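PDB 4C47: inner membrane lipoprotein SadB from Salmonella enterica, which is required for proper surface expression of the trimeric autotransporter adhesin SadA and could take part directly in its biogenesis. Local coordinates for residues T73-D76 with Y82-I85; I96-P101 with V107-L112; P141-L146 with L178-I183. All blocks are in the same frame, centred on the assembly; numbering follows the deposited sequence.

Contact 1 (T73-D76 with Y82-I85); sequences TELD and YFII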
loop_
_atom_site.group_PDB
_atom_site.type_symbol
_atom_site.label_atom_id
_atom_site.label_comp_id
_atom_site.label_asym_id
_atom_site.label_seq_id
_atom_site.Cartn_x
_atom_site.Cartn_y
_atom_site.Cartn_z
ATOM N N THR A 73 -2.082 16.574 -8.850
ATOM C CA THR A 73 -0.906 17.392 -8.582
ATOM C C THR A 73 -1.264 18.511 -7.607
ATOM O O THR A 73 -2.257 19.217 -7.795
ATOM C CB THR A 73 -0.321 17.980 -9.882
ATOM O OG1 THR A 73 0.001 16.916 -10.788
ATOM C CG2 THR A 73 0.935 18.793 -9.587
ATOM N N GLU A 74 -0.467 18.654 -6.554
ATOM C CA GLU A 74 -0.690 19.699 -5.559
ATOM C C GLU A 74 0.428 20.734 -5.608
ATOM O O GLU A 74 1.605 20.383 -5.703
ATOM C CB GLU A 74 -0.777 19.105 -4.150
ATOM C CG GLU A 74 -1.987 18.225 -3.897
ATOM C CD GLU A 74 -1.990 17.643 -2.496
ATOM O OE1 GLU A 74 -1.171 16.738 -2.224
ATOM O OE2 GLU A 74 -2.808 18.096 -1.668
ATOM N N LEU A 75 0.057 22.007 -5.526
ATOM C CA LEU A 75 1.025 23.090 -5.630
ATOM C C LEU A 75 0.583 24.360 -4.905
ATOM O O LEU A 75 -0.598 24.553 -4.610
ATOM C CB LEU A 75 1.334 23.394 -7.102
ATOM C CG LEU A 75 0.163 23.668 -8.050
ATOM C CD1 LEU A 75 -0.227 25.138 -8.051
ATOM C CD2 LEU A 75 0.495 23.211 -9.459
ATOM N N ASP A 76 1.558 25.212 -4.607
ATOM C CA ASP A 76 1.302 26.569 -4.154
ATOM C C ASP A 76 1.521 27.457 -5.369
ATOM O O ASP A 76 2.660 27.719 -5.749
ATOM C CB ASP A 76 2.273 26.945 -3.031
ATOM C CG ASP A 76 1.980 28.313 -2.426
ATOM O OD1 ASP A 76 1.203 29.091 -3.019
ATOM O OD2 ASP A 76 2.540 28.616 -1.352
ATOM N N TYR A 82 6.489 26.123 -13.226
ATOM C CA TYR A 82 6.278 24.838 -13.894
ATOM C C TYR A 82 5.611 23.830 -12.967
ATOM O O TYR A 82 5.882 23.808 -11.766
ATOM C CB TYR A 82 7.614 24.250 -14.366
ATOM C CG TYR A 82 8.231 24.944 -15.564
ATOM C CD1 TYR A 82 7.449 25.357 -16.634
ATOM C CD2 TYR A 82 9.599 25.186 -15.619
ATOM C CE1 TYR A 82 8.014 25.991 -17.728
ATOM C CE2 TYR A 82 10.171 25.822 -16.704
ATOM C CZ TYR A 82 9.374 26.221 -17.757
ATOM O OH TYR A 82 9.938 26.856 -18.840
ATOM N N PHE A 83 4.743 22.996 -13.531
ATOM C CA PHE A 83 4.215 21.834 -12.820
ATOM C C PHE A 83 3.821 20.726 -13.800
ATOM O O PHE A 83 3.644 20.972 -14.988
ATOM C CB PHE A 83 3.029 22.215 -11.920
ATOM C CG PHE A 83 1.797 22.646 -12.672
ATOM C CD1 PHE A 83 1.600 23.980 -12.996
ATOM C CD2 PHE A 83 0.829 21.723 -13.036
ATOM C CE1 PHE A 83 0.469 24.384 -13.677
ATOM C CE2 PHE A 83 -0.309 22.117 -13.720
ATOM C CZ PHE A 83 -0.489 23.452 -14.042
ATOM N N ILE A 84 3.687 19.504 -13.295
ATOM C CA ILE A 84 3.361 18.364 -14.136
ATOM C C ILE A 84 2.133 17.630 -13.609
ATOM O O ILE A 84 2.003 17.407 -12.404
ATOM C CB ILE A 84 4.543 17.365 -14.216
ATOM C CG1 ILE A 84 5.767 18.011 -14.874
ATOM C CG2 ILE A 84 4.144 16.112 -14.977
ATOM C CD1 ILE A 84 5.698 18.075 -16.380
ATOM N N ILE A 85 1.227 17.273 -14.515
ATOM C CA ILE A 85 0.117 16.388 -14.187
ATOM C C ILE A 85 0.258 15.089 -14.974
ATOM O O ILE A 85 0.297 15.099 -16.204
ATOM C CB ILE A 85 -1.247 17.019 -14.517
ATOM C CG1 ILE A 85 -1.386 18.391 -13.860
ATOM C CG2 ILE A 85 -2.371 16.097 -14.075
ATOM C CD1 ILE A 85 -2.667 19.118 -14.249
#
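Thr73 and Leu75 turn their side chains toward strand 82-85 and meet it by two different means. Thr73 OG1 donates a hydrogen bond to the backbone O of Ile84 at 2.6 Å, with the donor tilted 15° from the carbonyl plane. The torsion explains this reach: with chi1 at -57°, OG1 stands beside its own backbone N and anti to the carbonyl carbon. The Thr73 methyl CG2 rests against the same Ile84 O at 3.3 Å, and Ile85 CG1 flanks OG1 at 3.7 Å.

The two strands run antiparallel (158°) with axes 7.6 Å apart, yet each finds its backbone partners in a separate sheet, 73-75 with 180-186 and 82-86 with 91-102. The contact thus spans neighbouring edge strands of the two sheets in the C-terminal beta-sandwich.

Two residues along, Leu75 lays CD2 over one face of the Phe83 ring as a CH-pi contact, 3.9 Å from the ring centroid and displaced toward CG, which lies 3.5 Å from CD2. Ile85 CG1 meets the edge of that ring in its plane. Tyr82 points the other way, its ring edge-to-face with Phe192 of the second subunit.

Contact 2 (I96-P101 with V107-L112); sequences ILSIEP and VIHLDL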
loop_
_atom_site.group_PDB
_atom_site.type_symbol
_atom_site.label_atom_id
_atom_site.label_comp_id
_atom_site.label_asym_id
_atom_site.label_seq_id
_atom_site.Cartn_x
_atom_site.Cartn_y
_atom_site.Cartn_z
ATOM N N ILE A 96 2.597 28.696 -15.149
ATOM C CA ILE A 96 1.738 29.768 -14.666
ATOM C C ILE A 96 2.235 31.126 -15.156
ATOM O O ILE A 96 3.343 31.549 -14.830
ATOM C CB ILE A 96 1.645 29.770 -13.129
ATOM C CG1 ILE A 96 1.077 28.439 -12.630
ATOM C CG2 ILE A 96 0.787 30.925 -12.659
ATOM C CD1 ILE A 96 0.846 28.396 -11.139
ATOM N N LEU A 97 1.409 31.801 -15.947
ATOM C CA LEU A 97 1.764 33.106 -16.490
ATOM C C LEU A 97 1.482 34.216 -15.483
ATOM O O LEU A 97 2.328 35.082 -15.254
ATOM C CB LEU A 97 1.009 33.366 -17.795
ATOM C CG LEU A 97 1.164 32.289 -18.871
ATOM C CD1 LEU A 97 0.268 32.589 -20.062
ATOM C CD2 LEU A 97 2.617 32.160 -19.305
ATOM N N SER A 98 0.296 34.183 -14.879
ATOM C CA SER A 98 -0.085 35.197 -13.902
ATOM C C SER A 98 -1.290 34.787 -13.067
ATOM O O SER A 98 -2.122 33.990 -13.501
ATOM C CB SER A 98 -0.385 36.527 -14.594
ATOM O OG SER A 98 -1.520 36.423 -15.431
ATOM N N ILE A 99 -1.371 35.338 -11.862
ATOM C CA ILE A 99 -2.559 35.210 -11.034
ATOM C C ILE A 99 -3.225 36.578 -10.921
ATOM O O ILE A 99 -2.608 37.541 -10.463
ATOM C CB ILE A 99 -2.238 34.659 -9.629
ATOM C CG1 ILE A 99 -2.017 33.144 -9.678
ATOM C CG2 ILE A 99 -3.378 34.955 -8.676
ATOM C CD1 ILE A 99 -0.582 32.736 -9.876
ATOM N N GLU A 100 -4.482 36.660 -11.347
ATOM C CA GLU A 100 -5.183 37.937 -11.415
ATOM C C GLU A 100 -6.401 37.960 -10.499
ATOM O O GLU A 100 -7.081 36.947 -10.343
ATOM C CB GLU A 100 -5.603 38.231 -12.857
ATOM C CG GLU A 100 -5.188 39.601 -13.356
ATOM C CD GLU A 100 -3.688 39.812 -13.281
ATOM O OE1 GLU A 100 -2.966 39.261 -14.136
ATOM O OE2 GLU A 100 -3.233 40.528 -12.364
ATOM N N PRO A 101 -6.677 39.122 -9.886
ATOM C CA PRO A 101 -7.838 39.266 -9.002
ATOM C C PRO A 101 -9.125 39.604 -9.751
ATOM O O PRO A 101 -9.122 40.444 -10.652
ATOM C CB PRO A 101 -7.440 40.438 -8.103
ATOM C CG PRO A 101 -6.553 41.271 -8.960
ATOM C CD PRO A 101 -5.800 40.306 -9.845
ATOM N N VAL A 107 -8.012 34.672 -10.751
ATOM C CA VAL A 107 -7.987 34.039 -12.055
ATOM C C VAL A 107 -6.549 33.693 -12.395
ATOM O O VAL A 107 -5.665 34.546 -12.345
ATOM C CB VAL A 107 -8.624 34.930 -13.138
ATOM C CG1 VAL A 107 -8.113 34.554 -14.516
ATOM C CG2 VAL A 107 -10.137 34.814 -13.080
ATOM N N ILE A 108 -6.315 32.424 -12.709
ATOM C CA ILE A 108 -4.987 31.972 -13.083
ATOM C C ILE A 108 -4.891 31.794 -14.587
ATOM O O ILE A 108 -5.584 30.958 -15.168
ATOM C CB ILE A 108 -4.634 30.634 -12.419
ATOM C CG1 ILE A 108 -4.777 30.733 -10.900
ATOM C CG2 ILE A 108 -3.225 30.206 -12.809
ATOM C CD1 ILE A 108 -4.434 29.449 -10.177
ATOM N N HIS A 109 -4.034 32.589 -15.215
ATOM C CA HIS A 109 -3.736 32.408 -16.626
ATOM C C HIS A 109 -2.511 31.524 -16.736
ATOM O O HIS A 109 -1.465 31.838 -16.176
ATOM C CB HIS A 109 -3.478 33.753 -17.303
ATOM C CG HIS A 109 -4.641 34.691 -17.240
ATOM N ND1 HIS A 109 -5.588 34.767 -18.238
ATOM C CD2 HIS A 109 -5.017 35.583 -16.294
ATOM C CE1 HIS A 109 -6.495 35.670 -17.911
ATOM N NE2 HIS A 109 -6.172 36.181 -16.737
ATOM N N LEU A 110 -2.643 30.407 -17.442
ATOM C CA LEU A 110 -1.516 29.501 -17.609
ATOM C C LEU A 110 -1.447 28.933 -19.018
ATOM O O LEU A 110 -2.333 29.160 -19.841
ATOM C CB LEU A 110 -1.573 28.357 -16.595
ATOM C CG LEU A 110 -2.702 27.340 -16.701
ATOM C CD1 LEU A 110 -2.272 26.003 -16.120
ATOM C CD2 LEU A 110 -3.934 27.840 -15.980
ATOM N N ASP A 111 -0.374 28.200 -19.290
ATOM C CA ASP A 111 -0.274 27.409 -20.507
ATOM C C ASP A 111 -0.209 25.939 -20.121
ATOM O O ASP A 111 0.506 25.559 -19.193
ATOM C CB ASP A 111 0.969 27.789 -21.318
ATOM C CG ASP A 111 0.825 29.123 -22.025
ATOM O OD1 ASP A 111 -0.317 29.494 -22.369
ATOM O OD2 ASP A 111 1.855 29.797 -22.243
ATOM N N LEU A 112 -0.976 25.116 -20.826
ATOM C CA LEU A 112 -0.873 23.675 -20.684
ATOM C C LEU A 112 -0.277 23.112 -21.964
ATOM O O LEU A 112 -0.485 23.666 -23.048
ATOM C CB LEU A 112 -2.249 23.055 -20.433
ATOM C CG LEU A 112 -2.935 23.344 -19.095
ATOM C CD1 LEU A 112 -4.322 22.721 -19.063
ATOM C CD2 LEU A 112 -2.096 22.829 -17.935
#
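Ile99 and Ile108 lie side by side and point the same way, their CG1 atoms 3.9 Å apart, across a non-hydrogen-bonded antiparallel pair. Both have CG1 beside the backbone N (chi1 -78° and -56°), which sets the two branches alongside each other. The CG2 methyl of Ile108 meets Ile96 instead, at an oblique angle and 4.1 Å from Ile96 CG2. Ile96 in turn faces Leu110, so these four aliphatic residues share one side of the hairpin formed by strands 91-102 and 105-114. Ile108 also touches Leu181, on strand 180-186 of the opposing sheet, which places this side in the interior of the sandwich.

Ser98, Glu100, Val107 and His109 occupy the other side. Ser98 OG approaches the His109 ring obliquely, 3.7 Å from CD2, and makes a weak bond to Glu100 OE1. Glu100 brings CB to the edge of the imidazole, near its plane, while its chain bends at chi2.

The register shifts by one residue between Ile96 and Ser98. Leu97 and Ser98 both face His109, a classic beta bulge in which His109 O accepts from Leu97 N at 2.9 Å and from Ser98 N at 3.2 Å; His109 N returns a bond to Ser98 O. The extra residue, Leu97, sends its methyls across Asp111 at about a right angle, CD2 coming to 3.8 Å from OD2. Asp111 OD2 makes its salt bridge with Arg95 NE, and the Leu97 methyls lie in van der Waals contact beside the carboxylate.

Chemically the hairpin is two-sided: Ile96, Ile108 and Leu110 are buried against the core, with Ile99 toward its margin, whereas the other side is mainly polar, with Val107 among the polar groups. Glu100 OE1 and His109 NE2 remain 5.2 Å apart; if the imidazole is protonated, the attraction would probably be weak at this distance.

Contact 3 (P141-L146 with L178-I183); sequences PRWKQL and LKYLKI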
loop_
_atom_site.group_PDB
_atom_site.type_symbol
_atom_site.label_atom_id
_atom_site.label_comp_id
_atom_site.label_asym_id
_atom_site.label_seq_id
_atom_site.Cartn_x
_atom_site.Cartn_y
_atom_site.Cartn_z
ATOM N N PRO A 141 -9.487 18.824 9.183
ATOM C CA PRO A 141 -10.907 18.776 8.797
ATOM C C PRO A 141 -11.524 20.141 8.491
ATOM O O PRO A 141 -12.274 20.270 7.516
ATOM C CB PRO A 141 -11.582 18.151 10.023
ATOM C CG PRO A 141 -10.643 18.398 11.152
ATOM C CD PRO A 141 -9.279 18.306 10.548
ATOM N N ARG A 142 -11.208 21.139 9.308
ATOM C CA ARG A 142 -11.731 22.486 9.121
ATOM C C ARG A 142 -11.261 23.054 7.787
ATOM O O ARG A 142 -12.050 23.612 7.014
ATOM C CB ARG A 142 -11.271 23.386 10.269
ATOM C CG ARG A 142 -11.466 22.766 11.647
ATOM C CD ARG A 142 -11.073 23.726 12.759
ATOM N NE ARG A 142 -9.893 23.275 13.493
ATOM C CZ ARG A 142 -9.931 22.480 14.559
ATOM N NH1 ARG A 142 -11.094 22.039 15.022
ATOM N NH2 ARG A 142 -8.806 22.124 15.165
ATOM N N TRP A 143 -9.967 22.893 7.529
ATOM C CA TRP A 143 -9.349 23.339 6.289
ATOM C C TRP A 143 -10.013 22.695 5.079
ATOM O O TRP A 143 -10.322 23.374 4.100
ATOM C CB TRP A 143 -7.858 23.007 6.302
ATOM C CG TRP A 143 -7.161 23.318 5.023
ATOM C CD1 TRP A 143 -6.876 24.555 4.527
ATOM C CD2 TRP A 143 -6.642 22.375 4.076
ATOM N NE1 TRP A 143 -6.217 24.444 3.325
ATOM C CE2 TRP A 143 -6.060 23.115 3.027
ATOM C CE3 TRP A 143 -6.614 20.978 4.014
ATOM C CZ2 TRP A 143 -5.460 22.504 1.927
ATOM C CZ3 TRP A 143 -6.016 20.374 2.920
ATOM C CH2 TRP A 143 -5.448 21.137 1.893
ATOM N N LYS A 144 -10.235 21.385 5.156
ATOM C CA LYS A 144 -10.900 20.654 4.081
ATOM C C LYS A 144 -12.311 21.175 3.855
ATOM O O LYS A 144 -12.751 21.316 2.714
ATOM C CB LYS A 144 -10.934 19.154 4.382
ATOM C CG LYS A 144 -9.585 18.464 4.308
ATOM C CD LYS A 144 -9.720 16.972 4.550
ATOM C CE LYS A 144 -10.418 16.695 5.874
ATOM N NZ LYS A 144 -10.522 15.238 6.167
ATOM N N GLN A 145 -13.017 21.459 4.945
ATOM C CA GLN A 145 -14.362 22.021 4.844
ATOM C C GLN A 145 -14.354 23.415 4.217
ATOM O O GLN A 145 -15.340 23.831 3.604
ATOM C CB GLN A 145 -15.053 22.057 6.212
ATOM C CG GLN A 145 -15.471 20.692 6.735
ATOM C CD GLN A 145 -16.334 20.784 7.982
ATOM O OE1 GLN A 145 -16.757 21.870 8.384
ATOM N NE2 GLN A 145 -16.598 19.641 8.601
ATOM N N LEU A 146 -13.247 24.135 4.366
ATOM C CA LEU A 146 -13.147 25.472 3.785
ATOM C C LEU A 146 -12.666 25.466 2.332
ATOM O O LEU A 146 -12.756 26.479 1.638
ATOM C CB LEU A 146 -12.256 26.368 4.648
ATOM C CG LEU A 146 -12.930 26.878 5.925
ATOM C CD1 LEU A 146 -11.950 27.643 6.805
ATOM C CD2 LEU A 146 -14.131 27.748 5.576
ATOM N N LEU A 178 -4.527 32.749 -2.045
ATOM C CA LEU A 178 -4.478 31.538 -2.852
ATOM C C LEU A 178 -3.113 30.866 -2.751
ATOM O O LEU A 178 -2.196 31.194 -3.503
ATOM C CB LEU A 178 -4.799 31.861 -4.314
ATOM C CG LEU A 178 -4.873 30.686 -5.291
ATOM C CD1 LEU A 178 -6.009 29.754 -4.910
ATOM C CD2 LEU A 178 -5.038 31.188 -6.717
ATOM N N LYS A 179 -2.978 29.927 -1.820
ATOM C CA LYS A 179 -1.711 29.224 -1.638
ATOM C C LYS A 179 -1.853 27.709 -1.739
ATOM O O LYS A 179 -0.913 26.971 -1.446
ATOM C CB LYS A 179 -1.061 29.610 -0.309
ATOM C CG LYS A 179 -0.792 31.096 -0.184
ATOM C CD LYS A 179 0.148 31.401 0.962
ATOM C CE LYS A 179 0.325 32.899 1.119
ATOM N NZ LYS A 179 0.692 33.541 -0.173
ATOM N N TYR A 180 -3.029 27.248 -2.155
ATOM C CA TYR A 180 -3.245 25.820 -2.356
ATOM C C TYR A 180 -4.065 25.542 -3.605
ATOM O O TYR A 180 -5.189 26.027 -3.749
ATOM C CB TYR A 180 -3.925 25.176 -1.145
ATOM C CG TYR A 180 -4.129 23.685 -1.307
ATOM C CD1 TYR A 180 -3.060 22.807 -1.197
ATOM C CD2 TYR A 180 -5.386 23.158 -1.581
ATOM C CE1 TYR A 180 -3.235 21.445 -1.347
ATOM C CE2 TYR A 180 -5.570 21.794 -1.736
ATOM C CZ TYR A 180 -4.490 20.944 -1.617
ATOM O OH TYR A 180 -4.661 19.589 -1.771
ATOM N N LEU A 181 -3.487 24.753 -4.503
ATOM C CA LEU A 181 -4.182 24.300 -5.694
ATOM C C LEU A 181 -3.910 22.823 -5.930
ATOM O O LEU A 181 -2.762 22.392 -6.009
ATOM C CB LEU A 181 -3.775 25.123 -6.917
ATOM C CG LEU A 181 -4.442 24.721 -8.233
ATOM C CD1 LEU A 181 -5.959 24.799 -8.122
ATOM C CD2 LEU A 181 -3.938 25.593 -9.373
ATOM N N LYS A 182 -4.987 22.057 -6.027
ATOM C CA LYS A 182 -4.933 20.638 -6.311
ATOM C C LYS A 182 -5.660 20.424 -7.627
ATOM O O LYS A 182 -6.833 20.780 -7.763
ATOM C CB LYS A 182 -5.641 19.863 -5.205
ATOM C CG LYS A 182 -5.732 18.366 -5.421
ATOM C CD LYS A 182 -6.754 17.774 -4.458
ATOM C CE LYS A 182 -6.455 16.331 -4.113
ATOM N NZ LYS A 182 -7.349 15.837 -3.024
ATOM N N ILE A 183 -4.964 19.853 -8.600
ATOM C CA ILE A 183 -5.547 19.666 -9.921
ATOM C C ILE A 183 -5.334 18.253 -10.468
ATOM O O ILE A 183 -4.217 17.729 -10.464
ATOM C CB ILE A 183 -5.042 20.734 -10.915
ATOM C CG1 ILE A 183 -5.659 20.515 -12.298
ATOM C CG2 ILE A 183 -3.520 20.744 -10.986
ATOM C CD1 ILE A 183 -5.375 21.633 -13.273
#
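Trp143 NE1 donates a hydrogen bond to the backbone O of Thr131, which probably limits the rotation of the indole whose six-membered ring meets Tyr180. At the far end of the pair, Tyr180 OH is probably hydrogen-bonded to Glu74 OE2, the separation being very short. Each ring thus appears to have a polar partner in a third residue, and between the two rings there is only apolar and aromatic contact.

The pair is T-shaped, or edge-to-face. The planes stand at 71°, the centroids of the six-membered rings are 4.8 Å apart, and it is the indole that presents its edge. Trp143 CZ2 lies 3.5 Å above the plane of the Tyr180 ring, over its centre, with 3.6 Å to CD2. Its neighbour CH2 bears on the phenol end, 3.6 Å from Tyr180 CZ. Seen from the indole, Tyr180 CG sits at the ring's edge and in its plane. Both side chains extend with CG anti to the backbone N (chi1 175° for Trp143 and -178° for Tyr180), which lets them bridge a CA-CA separation of 10.9 Å.

In the fold, helix 140-146 lies outside the beta-sandwich, and Trp143 carries its contact with strand 180-186. Side chains alternate along that strand: Leu181 and Ile183 turn into the interior, while Tyr180 faces outward to the helix. Lys179 and Tyr180 both face Gly130 on the adjoining strand, a classic beta bulge at the start of strand 180-186.

Within the helix, Gln145 N bonds to Pro141 O at 2.9 Å and Leu146 N to Arg142 O at 3.0 Å, overlapping turns that both enclose the tryptophan position.

Overall arrangement
Contacts 1, 2 and 3 follow one another along the chain, after the long helix 8-71, and all belong to the C-terminal beta-sandwich domain. Their centres lie about 13 Å (1 to 2), 15 Å (1 to 3) and 19 Å (2 to 3) apart. Contact 1 spans the two sheets: strand 73-75 adjoins 180-186 of contact 3, and strand 82-86 adjoins 91-102 of contact 2. Phe83 packs on Leu110, with CZ 3.7 Å from CD1, and Ile85 CD1 lies 3.7 Å from Ile183 CG2, tying contact 1 to both others. Helix 140-146 stands outside the sandwich and reaches strand 180-186 through Trp143, while the coiled coil holds the trimer together.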